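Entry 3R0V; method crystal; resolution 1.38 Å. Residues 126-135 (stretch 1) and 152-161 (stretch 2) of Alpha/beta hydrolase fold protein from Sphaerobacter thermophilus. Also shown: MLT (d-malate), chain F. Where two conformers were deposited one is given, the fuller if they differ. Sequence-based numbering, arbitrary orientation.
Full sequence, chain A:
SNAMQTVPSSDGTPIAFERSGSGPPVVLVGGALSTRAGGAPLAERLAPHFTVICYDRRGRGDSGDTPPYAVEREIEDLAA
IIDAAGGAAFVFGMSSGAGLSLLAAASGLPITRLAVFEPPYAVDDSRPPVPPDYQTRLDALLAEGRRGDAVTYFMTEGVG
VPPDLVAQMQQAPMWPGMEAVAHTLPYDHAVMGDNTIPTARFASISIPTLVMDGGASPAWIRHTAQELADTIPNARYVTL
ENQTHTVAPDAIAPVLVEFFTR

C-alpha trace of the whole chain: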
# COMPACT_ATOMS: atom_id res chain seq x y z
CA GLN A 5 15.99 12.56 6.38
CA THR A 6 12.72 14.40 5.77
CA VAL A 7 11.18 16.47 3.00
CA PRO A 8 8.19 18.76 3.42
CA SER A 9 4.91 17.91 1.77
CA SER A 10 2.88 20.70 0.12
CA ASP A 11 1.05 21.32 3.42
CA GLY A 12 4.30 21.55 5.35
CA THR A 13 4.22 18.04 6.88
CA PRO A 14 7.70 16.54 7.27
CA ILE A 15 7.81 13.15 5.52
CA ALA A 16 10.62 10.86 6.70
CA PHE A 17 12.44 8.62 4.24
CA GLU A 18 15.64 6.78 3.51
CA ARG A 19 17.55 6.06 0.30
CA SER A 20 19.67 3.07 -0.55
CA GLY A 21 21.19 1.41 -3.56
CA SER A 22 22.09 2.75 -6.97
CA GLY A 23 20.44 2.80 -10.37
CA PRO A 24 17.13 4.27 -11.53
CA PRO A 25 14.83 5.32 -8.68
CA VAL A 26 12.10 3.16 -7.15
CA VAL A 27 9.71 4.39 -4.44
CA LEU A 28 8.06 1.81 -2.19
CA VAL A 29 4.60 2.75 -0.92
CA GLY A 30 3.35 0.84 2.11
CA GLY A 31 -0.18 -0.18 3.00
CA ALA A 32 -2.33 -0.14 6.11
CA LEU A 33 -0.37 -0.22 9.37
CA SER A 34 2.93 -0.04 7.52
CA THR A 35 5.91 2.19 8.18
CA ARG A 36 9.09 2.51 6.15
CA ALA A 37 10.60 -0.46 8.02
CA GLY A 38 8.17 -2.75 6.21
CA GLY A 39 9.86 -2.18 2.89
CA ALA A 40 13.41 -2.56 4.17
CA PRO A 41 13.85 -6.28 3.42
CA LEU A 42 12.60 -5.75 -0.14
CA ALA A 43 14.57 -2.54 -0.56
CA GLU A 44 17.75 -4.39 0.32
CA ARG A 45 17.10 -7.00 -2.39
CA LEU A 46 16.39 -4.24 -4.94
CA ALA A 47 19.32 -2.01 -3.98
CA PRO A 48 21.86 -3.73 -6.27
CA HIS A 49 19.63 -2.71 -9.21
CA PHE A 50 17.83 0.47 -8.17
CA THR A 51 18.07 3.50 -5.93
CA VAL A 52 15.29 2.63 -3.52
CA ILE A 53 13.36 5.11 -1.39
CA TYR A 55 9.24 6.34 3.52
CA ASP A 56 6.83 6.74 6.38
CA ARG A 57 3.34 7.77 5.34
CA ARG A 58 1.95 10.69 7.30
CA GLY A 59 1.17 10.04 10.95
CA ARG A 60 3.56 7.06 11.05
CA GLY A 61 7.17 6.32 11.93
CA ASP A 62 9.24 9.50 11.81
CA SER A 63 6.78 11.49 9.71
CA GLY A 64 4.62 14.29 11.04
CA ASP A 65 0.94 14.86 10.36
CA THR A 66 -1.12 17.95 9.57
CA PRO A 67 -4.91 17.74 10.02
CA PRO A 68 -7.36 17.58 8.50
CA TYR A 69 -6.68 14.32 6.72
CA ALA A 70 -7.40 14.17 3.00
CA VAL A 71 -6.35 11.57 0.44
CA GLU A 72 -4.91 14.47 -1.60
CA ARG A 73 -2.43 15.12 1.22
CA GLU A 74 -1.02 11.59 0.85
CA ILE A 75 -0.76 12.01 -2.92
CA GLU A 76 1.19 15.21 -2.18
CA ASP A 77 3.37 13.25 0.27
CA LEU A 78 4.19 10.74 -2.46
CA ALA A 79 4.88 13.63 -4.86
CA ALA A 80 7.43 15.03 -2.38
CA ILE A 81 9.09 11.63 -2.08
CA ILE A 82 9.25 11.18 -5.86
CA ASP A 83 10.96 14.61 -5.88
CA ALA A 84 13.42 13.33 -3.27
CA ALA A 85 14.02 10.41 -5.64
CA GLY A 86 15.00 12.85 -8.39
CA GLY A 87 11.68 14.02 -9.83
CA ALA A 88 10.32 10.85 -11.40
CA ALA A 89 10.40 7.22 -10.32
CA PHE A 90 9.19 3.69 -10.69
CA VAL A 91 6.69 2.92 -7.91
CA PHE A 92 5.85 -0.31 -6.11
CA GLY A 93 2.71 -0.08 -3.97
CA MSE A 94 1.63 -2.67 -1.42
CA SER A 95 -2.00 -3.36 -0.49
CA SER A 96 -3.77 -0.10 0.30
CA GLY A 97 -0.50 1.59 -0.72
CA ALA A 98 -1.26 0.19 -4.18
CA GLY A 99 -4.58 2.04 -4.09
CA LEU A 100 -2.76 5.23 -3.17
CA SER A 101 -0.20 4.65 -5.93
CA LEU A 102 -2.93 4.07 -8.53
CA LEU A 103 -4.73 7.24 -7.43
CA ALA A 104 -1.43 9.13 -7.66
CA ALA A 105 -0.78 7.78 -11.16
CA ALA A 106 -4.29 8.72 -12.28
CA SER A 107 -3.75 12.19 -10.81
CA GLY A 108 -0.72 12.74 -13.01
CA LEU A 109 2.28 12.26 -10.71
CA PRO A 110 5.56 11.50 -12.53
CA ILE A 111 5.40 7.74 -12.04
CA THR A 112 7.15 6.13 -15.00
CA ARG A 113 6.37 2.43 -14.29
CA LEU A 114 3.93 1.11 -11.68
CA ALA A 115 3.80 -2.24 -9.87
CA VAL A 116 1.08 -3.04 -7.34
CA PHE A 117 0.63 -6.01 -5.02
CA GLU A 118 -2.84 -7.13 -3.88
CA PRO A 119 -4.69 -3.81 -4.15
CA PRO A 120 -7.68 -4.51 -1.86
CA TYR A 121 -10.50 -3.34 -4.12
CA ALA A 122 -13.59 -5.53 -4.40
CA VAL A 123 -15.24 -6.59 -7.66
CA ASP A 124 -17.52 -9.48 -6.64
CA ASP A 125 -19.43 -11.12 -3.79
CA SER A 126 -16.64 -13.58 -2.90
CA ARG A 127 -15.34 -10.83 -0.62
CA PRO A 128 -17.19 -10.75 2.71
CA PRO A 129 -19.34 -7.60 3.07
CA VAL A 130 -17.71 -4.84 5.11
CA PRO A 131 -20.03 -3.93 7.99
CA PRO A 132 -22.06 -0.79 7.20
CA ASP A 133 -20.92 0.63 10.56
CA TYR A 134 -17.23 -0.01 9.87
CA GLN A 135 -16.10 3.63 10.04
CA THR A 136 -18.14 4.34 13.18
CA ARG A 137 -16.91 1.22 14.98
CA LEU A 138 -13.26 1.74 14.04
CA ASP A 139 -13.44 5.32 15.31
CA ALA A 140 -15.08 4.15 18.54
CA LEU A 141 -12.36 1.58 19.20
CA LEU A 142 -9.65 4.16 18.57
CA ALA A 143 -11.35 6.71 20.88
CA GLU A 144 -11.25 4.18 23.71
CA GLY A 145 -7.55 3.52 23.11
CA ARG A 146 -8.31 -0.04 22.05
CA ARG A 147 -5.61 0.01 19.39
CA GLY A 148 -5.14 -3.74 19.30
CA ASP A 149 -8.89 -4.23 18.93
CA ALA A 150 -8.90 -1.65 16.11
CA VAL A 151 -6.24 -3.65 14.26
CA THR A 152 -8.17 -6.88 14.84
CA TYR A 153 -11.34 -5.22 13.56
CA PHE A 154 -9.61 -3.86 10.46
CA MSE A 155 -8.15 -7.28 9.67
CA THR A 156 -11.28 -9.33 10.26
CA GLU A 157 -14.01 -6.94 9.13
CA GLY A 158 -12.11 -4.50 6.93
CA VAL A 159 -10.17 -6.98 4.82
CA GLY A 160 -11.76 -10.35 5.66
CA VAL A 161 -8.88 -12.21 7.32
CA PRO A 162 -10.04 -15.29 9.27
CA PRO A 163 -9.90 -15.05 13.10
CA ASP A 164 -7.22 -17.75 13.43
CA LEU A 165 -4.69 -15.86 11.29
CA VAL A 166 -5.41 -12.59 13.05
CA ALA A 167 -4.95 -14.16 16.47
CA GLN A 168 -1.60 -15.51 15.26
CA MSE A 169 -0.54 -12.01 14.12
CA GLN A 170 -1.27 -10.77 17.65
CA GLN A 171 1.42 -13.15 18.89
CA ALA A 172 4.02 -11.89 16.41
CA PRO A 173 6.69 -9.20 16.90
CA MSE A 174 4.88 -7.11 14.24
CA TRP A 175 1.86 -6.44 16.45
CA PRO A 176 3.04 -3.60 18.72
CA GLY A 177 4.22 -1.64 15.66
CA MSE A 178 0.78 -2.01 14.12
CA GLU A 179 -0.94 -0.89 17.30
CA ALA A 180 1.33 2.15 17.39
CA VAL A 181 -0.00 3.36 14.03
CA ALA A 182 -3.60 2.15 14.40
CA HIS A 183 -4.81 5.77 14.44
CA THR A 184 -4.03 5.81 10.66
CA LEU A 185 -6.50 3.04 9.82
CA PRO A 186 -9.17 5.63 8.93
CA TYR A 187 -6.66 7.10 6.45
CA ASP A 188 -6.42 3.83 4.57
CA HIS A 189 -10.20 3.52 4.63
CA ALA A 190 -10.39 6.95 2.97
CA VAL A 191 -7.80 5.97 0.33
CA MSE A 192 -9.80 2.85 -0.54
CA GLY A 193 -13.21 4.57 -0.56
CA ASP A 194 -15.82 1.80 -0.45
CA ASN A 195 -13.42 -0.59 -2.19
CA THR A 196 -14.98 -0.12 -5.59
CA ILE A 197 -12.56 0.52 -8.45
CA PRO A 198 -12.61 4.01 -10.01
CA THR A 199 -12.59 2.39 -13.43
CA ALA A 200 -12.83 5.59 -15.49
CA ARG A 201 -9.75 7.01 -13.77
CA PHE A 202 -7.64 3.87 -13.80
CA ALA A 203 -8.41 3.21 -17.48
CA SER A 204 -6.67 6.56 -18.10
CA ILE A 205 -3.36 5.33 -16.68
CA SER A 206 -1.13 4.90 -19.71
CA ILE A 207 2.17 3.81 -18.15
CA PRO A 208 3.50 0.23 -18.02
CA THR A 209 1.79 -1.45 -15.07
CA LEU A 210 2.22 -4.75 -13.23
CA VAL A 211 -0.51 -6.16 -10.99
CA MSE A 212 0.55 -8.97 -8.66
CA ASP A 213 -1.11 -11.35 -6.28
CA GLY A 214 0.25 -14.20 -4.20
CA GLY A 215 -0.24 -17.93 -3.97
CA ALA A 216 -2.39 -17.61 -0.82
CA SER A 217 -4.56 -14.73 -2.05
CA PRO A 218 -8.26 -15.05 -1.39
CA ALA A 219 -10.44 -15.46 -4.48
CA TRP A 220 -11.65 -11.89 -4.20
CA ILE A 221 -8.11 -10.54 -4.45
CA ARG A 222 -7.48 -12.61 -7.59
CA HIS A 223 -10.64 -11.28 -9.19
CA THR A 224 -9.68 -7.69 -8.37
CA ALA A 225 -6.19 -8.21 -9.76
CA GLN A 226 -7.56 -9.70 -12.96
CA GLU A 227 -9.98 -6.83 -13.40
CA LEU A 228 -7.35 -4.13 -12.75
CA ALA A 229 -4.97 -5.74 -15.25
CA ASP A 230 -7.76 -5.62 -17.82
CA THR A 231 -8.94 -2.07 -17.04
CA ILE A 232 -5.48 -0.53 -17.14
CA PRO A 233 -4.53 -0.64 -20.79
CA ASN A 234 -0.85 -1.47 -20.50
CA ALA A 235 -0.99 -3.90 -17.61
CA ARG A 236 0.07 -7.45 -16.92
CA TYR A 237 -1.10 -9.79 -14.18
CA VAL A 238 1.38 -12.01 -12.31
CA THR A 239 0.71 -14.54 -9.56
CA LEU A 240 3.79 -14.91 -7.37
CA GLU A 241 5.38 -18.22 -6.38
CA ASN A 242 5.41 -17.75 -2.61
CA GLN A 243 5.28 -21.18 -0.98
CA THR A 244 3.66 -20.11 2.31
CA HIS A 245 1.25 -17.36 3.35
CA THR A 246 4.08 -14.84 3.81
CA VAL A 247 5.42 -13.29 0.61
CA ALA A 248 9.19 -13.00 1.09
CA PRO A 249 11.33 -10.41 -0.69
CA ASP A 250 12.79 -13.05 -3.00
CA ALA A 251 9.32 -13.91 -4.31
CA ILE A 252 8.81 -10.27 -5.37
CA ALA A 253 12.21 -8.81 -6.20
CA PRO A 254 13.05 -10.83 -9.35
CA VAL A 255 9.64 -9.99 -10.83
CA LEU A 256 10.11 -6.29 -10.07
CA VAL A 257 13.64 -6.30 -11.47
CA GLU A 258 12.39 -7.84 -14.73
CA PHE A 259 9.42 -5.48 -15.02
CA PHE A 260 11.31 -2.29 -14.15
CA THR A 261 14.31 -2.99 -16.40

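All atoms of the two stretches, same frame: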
# COMPACT_ATOMS: atom_id res chain seq x y z
N SER A 126 -17.50 -12.64 -3.62
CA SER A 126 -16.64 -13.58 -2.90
C SER A 126 -15.88 -12.90 -1.76
O SER A 126 -15.33 -13.56 -0.89
CB SER A 126 -15.67 -14.32 -3.83
OG SER A 126 -14.65 -13.46 -4.29
N ARG A 127 -15.84 -11.57 -1.77
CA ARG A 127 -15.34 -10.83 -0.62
C ARG A 127 -16.45 -10.66 0.39
O ARG A 127 -17.55 -10.24 0.04
CB ARG A 127 -14.82 -9.45 -1.03
CG ARG A 127 -14.23 -8.70 0.15
CD ARG A 127 -13.59 -7.42 -0.28
NE ARG A 127 -13.00 -6.71 0.86
CZ ARG A 127 -12.22 -5.65 0.73
NH1 ARG A 127 -11.92 -5.17 -0.48
NH2 ARG A 127 -11.73 -5.06 1.80
N PRO A 128 -16.18 -10.96 1.67
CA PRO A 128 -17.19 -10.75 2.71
C PRO A 128 -17.63 -9.28 2.74
O PRO A 128 -16.80 -8.41 2.54
CB PRO A 128 -16.45 -11.11 4.00
CG PRO A 128 -15.30 -11.94 3.57
CD PRO A 128 -14.91 -11.48 2.21
N PRO A 129 -18.93 -9.01 2.97
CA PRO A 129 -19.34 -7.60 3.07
C PRO A 129 -18.66 -6.90 4.25
O PRO A 129 -18.49 -7.50 5.31
CB PRO A 129 -20.85 -7.68 3.29
CG PRO A 129 -21.13 -9.09 3.69
CD PRO A 129 -20.07 -9.93 3.07
N VAL A 130 -18.24 -5.66 4.04
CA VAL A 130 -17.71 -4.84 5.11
C VAL A 130 -18.91 -4.32 5.89
O VAL A 130 -19.89 -3.90 5.29
CB VAL A 130 -16.92 -3.65 4.53
CG1 VAL A 130 -16.49 -2.70 5.64
CG2 VAL A 130 -15.71 -4.14 3.73
N PRO A 131 -18.86 -4.39 7.24
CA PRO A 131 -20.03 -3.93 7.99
C PRO A 131 -20.38 -2.49 7.64
O PRO A 131 -19.49 -1.67 7.50
CB PRO A 131 -19.56 -4.01 9.44
CG PRO A 131 -18.48 -5.04 9.45
CD PRO A 131 -17.78 -4.88 8.12
N PRO A 132 -21.68 -2.18 7.51
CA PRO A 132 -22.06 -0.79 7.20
C PRO A 132 -21.60 0.21 8.26
O PRO A 132 -21.46 1.39 7.95
CB PRO A 132 -23.59 -0.86 7.15
CG PRO A 132 -23.87 -2.27 6.73
CD PRO A 132 -22.83 -3.09 7.44
N ASP A 133 -21.37 -0.25 9.48
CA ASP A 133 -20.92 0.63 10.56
C ASP A 133 -19.40 0.62 10.75
O ASP A 133 -18.89 1.06 11.79
CB ASP A 133 -21.64 0.30 11.88
CG ASP A 133 -21.25 -1.06 12.44
OD1 ASP A 133 -20.88 -1.97 11.67
OD2 ASP A 133 -21.31 -1.24 13.68
N TYR A 134 -18.68 0.13 9.75
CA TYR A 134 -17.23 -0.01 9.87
C TYR A 134 -16.53 1.26 10.34
O TYR A 134 -15.77 1.24 11.31
CB TYR A 134 -16.62 -0.47 8.54
CG TYR A 134 -15.12 -0.62 8.61
CD1 TYR A 134 -14.54 -1.79 9.09
CD2 TYR A 134 -14.28 0.43 8.24
CE1 TYR A 134 -13.16 -1.92 9.18
CE2 TYR A 134 -12.89 0.30 8.32
CZ TYR A 134 -12.35 -0.87 8.80
OH TYR A 134 -10.98 -1.01 8.89
N GLN A 135 -16.79 2.39 9.69
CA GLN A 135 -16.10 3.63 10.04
C GLN A 135 -16.42 4.05 11.48
O GLN A 135 -15.53 4.42 12.24
CB GLN A 135 -16.49 4.74 9.06
CG GLN A 135 -15.92 6.12 9.38
CD GLN A 135 -16.33 7.16 8.35
OE1 GLN A 135 -16.95 6.84 7.34
NE2 GLN A 135 -15.99 8.42 8.60
N THR A 152 -7.43 -5.64 15.01
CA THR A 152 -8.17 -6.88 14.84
C THR A 152 -9.43 -6.67 14.00
O THR A 152 -9.76 -7.47 13.13
CB THR A 152 -8.55 -7.45 16.21
OG1 THR A 152 -7.34 -7.74 16.92
CG2 THR A 152 -9.36 -8.74 16.05
N TYR A 153 -10.12 -5.56 14.26
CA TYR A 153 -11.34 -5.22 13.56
C TYR A 153 -11.05 -4.93 12.09
O TYR A 153 -11.73 -5.43 11.20
CB TYR A 153 -12.04 -4.03 14.24
CG TYR A 153 -13.38 -3.67 13.64
CD1 TYR A 153 -14.48 -4.49 13.80
CD2 TYR A 153 -13.53 -2.48 12.94
CE1 TYR A 153 -15.72 -4.14 13.26
CE2 TYR A 153 -14.76 -2.11 12.41
CZ TYR A 153 -15.83 -2.95 12.56
OH TYR A 153 -17.06 -2.61 12.03
N PHE A 154 -10.03 -4.11 11.84
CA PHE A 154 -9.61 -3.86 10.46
C PHE A 154 -9.31 -5.18 9.73
O PHE A 154 -9.79 -5.41 8.62
CB PHE A 154 -8.36 -2.97 10.43
CG PHE A 154 -7.59 -3.05 9.13
CD1 PHE A 154 -8.08 -2.46 7.98
CD2 PHE A 154 -6.40 -3.74 9.07
CE1 PHE A 154 -7.38 -2.55 6.79
CE2 PHE A 154 -5.70 -3.84 7.88
CZ PHE A 154 -6.19 -3.24 6.75
N MSE A 155 -8.53 -6.05 10.35
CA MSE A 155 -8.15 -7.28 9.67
C MSE A 155 -9.30 -8.22 9.41
O MSE A 155 -9.41 -8.77 8.32
CB MSE A 155 -7.04 -7.98 10.42
CG MSE A 155 -5.80 -7.15 10.43
SE MSE A 155 -4.30 -8.12 11.10
CE MSE A 155 -2.97 -6.73 10.77
N THR A 156 -10.17 -8.40 10.40
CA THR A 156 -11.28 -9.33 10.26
C THR A 156 -12.46 -8.78 9.48
O THR A 156 -13.05 -9.49 8.66
CB THR A 156 -11.79 -9.80 11.64
OG1 THR A 156 -12.17 -8.66 12.43
CG2 THR A 156 -10.72 -10.60 12.36
N GLU A 157 -12.82 -7.53 9.74
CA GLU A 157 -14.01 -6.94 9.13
C GLU A 157 -13.68 -6.02 7.96
O GLU A 157 -14.47 -5.88 7.04
CB GLU A 157 -14.85 -6.21 10.18
CG GLU A 157 -15.33 -7.11 11.30
CD GLU A 157 -16.14 -8.28 10.79
OE1 GLU A 157 -16.84 -8.15 9.76
OE2 GLU A 157 -16.08 -9.35 11.44
N GLY A 158 -12.51 -5.39 8.00
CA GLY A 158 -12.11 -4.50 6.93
C GLY A 158 -11.63 -5.27 5.72
O GLY A 158 -12.05 -5.00 4.59
N VAL A 159 -10.74 -6.23 5.94
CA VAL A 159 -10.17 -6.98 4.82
C VAL A 159 -10.37 -8.51 4.87
O VAL A 159 -9.73 -9.25 4.12
CB VAL A 159 -8.69 -6.61 4.57
CG1 VAL A 159 -8.59 -5.19 4.02
CG2 VAL A 159 -7.87 -6.74 5.85
N GLY A 160 -11.27 -8.98 5.74
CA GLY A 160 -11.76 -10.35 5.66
C GLY A 160 -10.80 -11.47 6.02
O GLY A 160 -10.94 -12.58 5.52
N VAL A 161 -9.84 -11.20 6.89
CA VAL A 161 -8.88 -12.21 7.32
C VAL A 161 -9.55 -13.09 8.38
O VAL A 161 -10.22 -12.57 9.27
CB VAL A 161 -7.62 -11.57 7.92
CG1 VAL A 161 -6.62 -12.64 8.34
CG2 VAL A 161 -6.99 -10.59 6.93
C1 MLT F . -4.12 -3.28 3.33
O1 MLT F . -3.21 -2.39 3.18
O2 MLT F . -5.13 -3.30 2.63
C2 MLT F . -3.90 -4.31 4.40
O3 MLT F . -2.57 -4.26 4.86
C3 MLT F . -4.25 -5.70 3.88
C4 MLT F . -3.68 -6.76 4.81
O4 MLT F . -2.88 -6.46 5.72
O5 MLT F . -4.01 -7.95 4.66
O HOH W 1 -15.33 -8.00 5.74
O HOH W 2 -19.21 -3.93 13.16

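The helix of stretch 2 (152-158) and the loop that follows it pack against a proline-rich segment that turns into a second helix at Tyr-134. Thr-152 stays out of reach, but its carbonyl O accepts bonds from both Thr-156 N (2.9 Å) and Thr-156 OG1 (2.8 Å), tying that side chain back to its own helix. Tyr-153 makes the aromatic contact: its ring lies nearly parallel to that of Tyr-134, planes at 14°, but the centroids are 5.2 Å apart and the rings are slid so that they barely overlap, with Tyr-153 CE2 only 3.3 Å from Tyr-134 CD1. Its hydroxyl reaches Asp-133 indirectly, through water 2, which lies 2.8 Å from Tyr-153 OH and donates to Asp-133 OD1 at 3.0 Å. Phe-154 meets Tyr-134 OH at its ring edge, 3.4 Å from Phe-154 CD1; farther round that edge, Phe-154 CZ approaches C2 of the d-malate at 3.5 Å. The CA-to-CB bond of Glu-157 points toward stretch 1, and its OE1 lies 3.5 Å from Pro-131 CG, while water 1 lies within hydrogen-bonding distance of both Glu-157 O (2.6 Å) and Pro-129 O (3.2 Å), bridging the two carbonyls. The last turn of the helix, 154-158, is a wider pi-type turn; just past it Val-159 N bonds to Phe-154 O (3.0 Å). The absence of a side chain at Gly-158 lets Tyr-134 close in, its CE1 3.6 Å from Gly-158 CA; an ideal CB would clash with Tyr-134 OH and with Phe-154 O. Gly-158 O accepts the sole direct hydrogen bond across the contact, from Arg-127 NH2 (2.8 Å), near the guanidinium plane at the end of a fully extended side chain. Val-159 turns its CB away, yet its CG1 lies 3.8 Å from Arg-127 NH2. Gly-160, with a positive phi that favours glycine, sits beside Pro-128, whose CG is 4.4 Å from Gly-160 CA; a CB here would be tight against that ring.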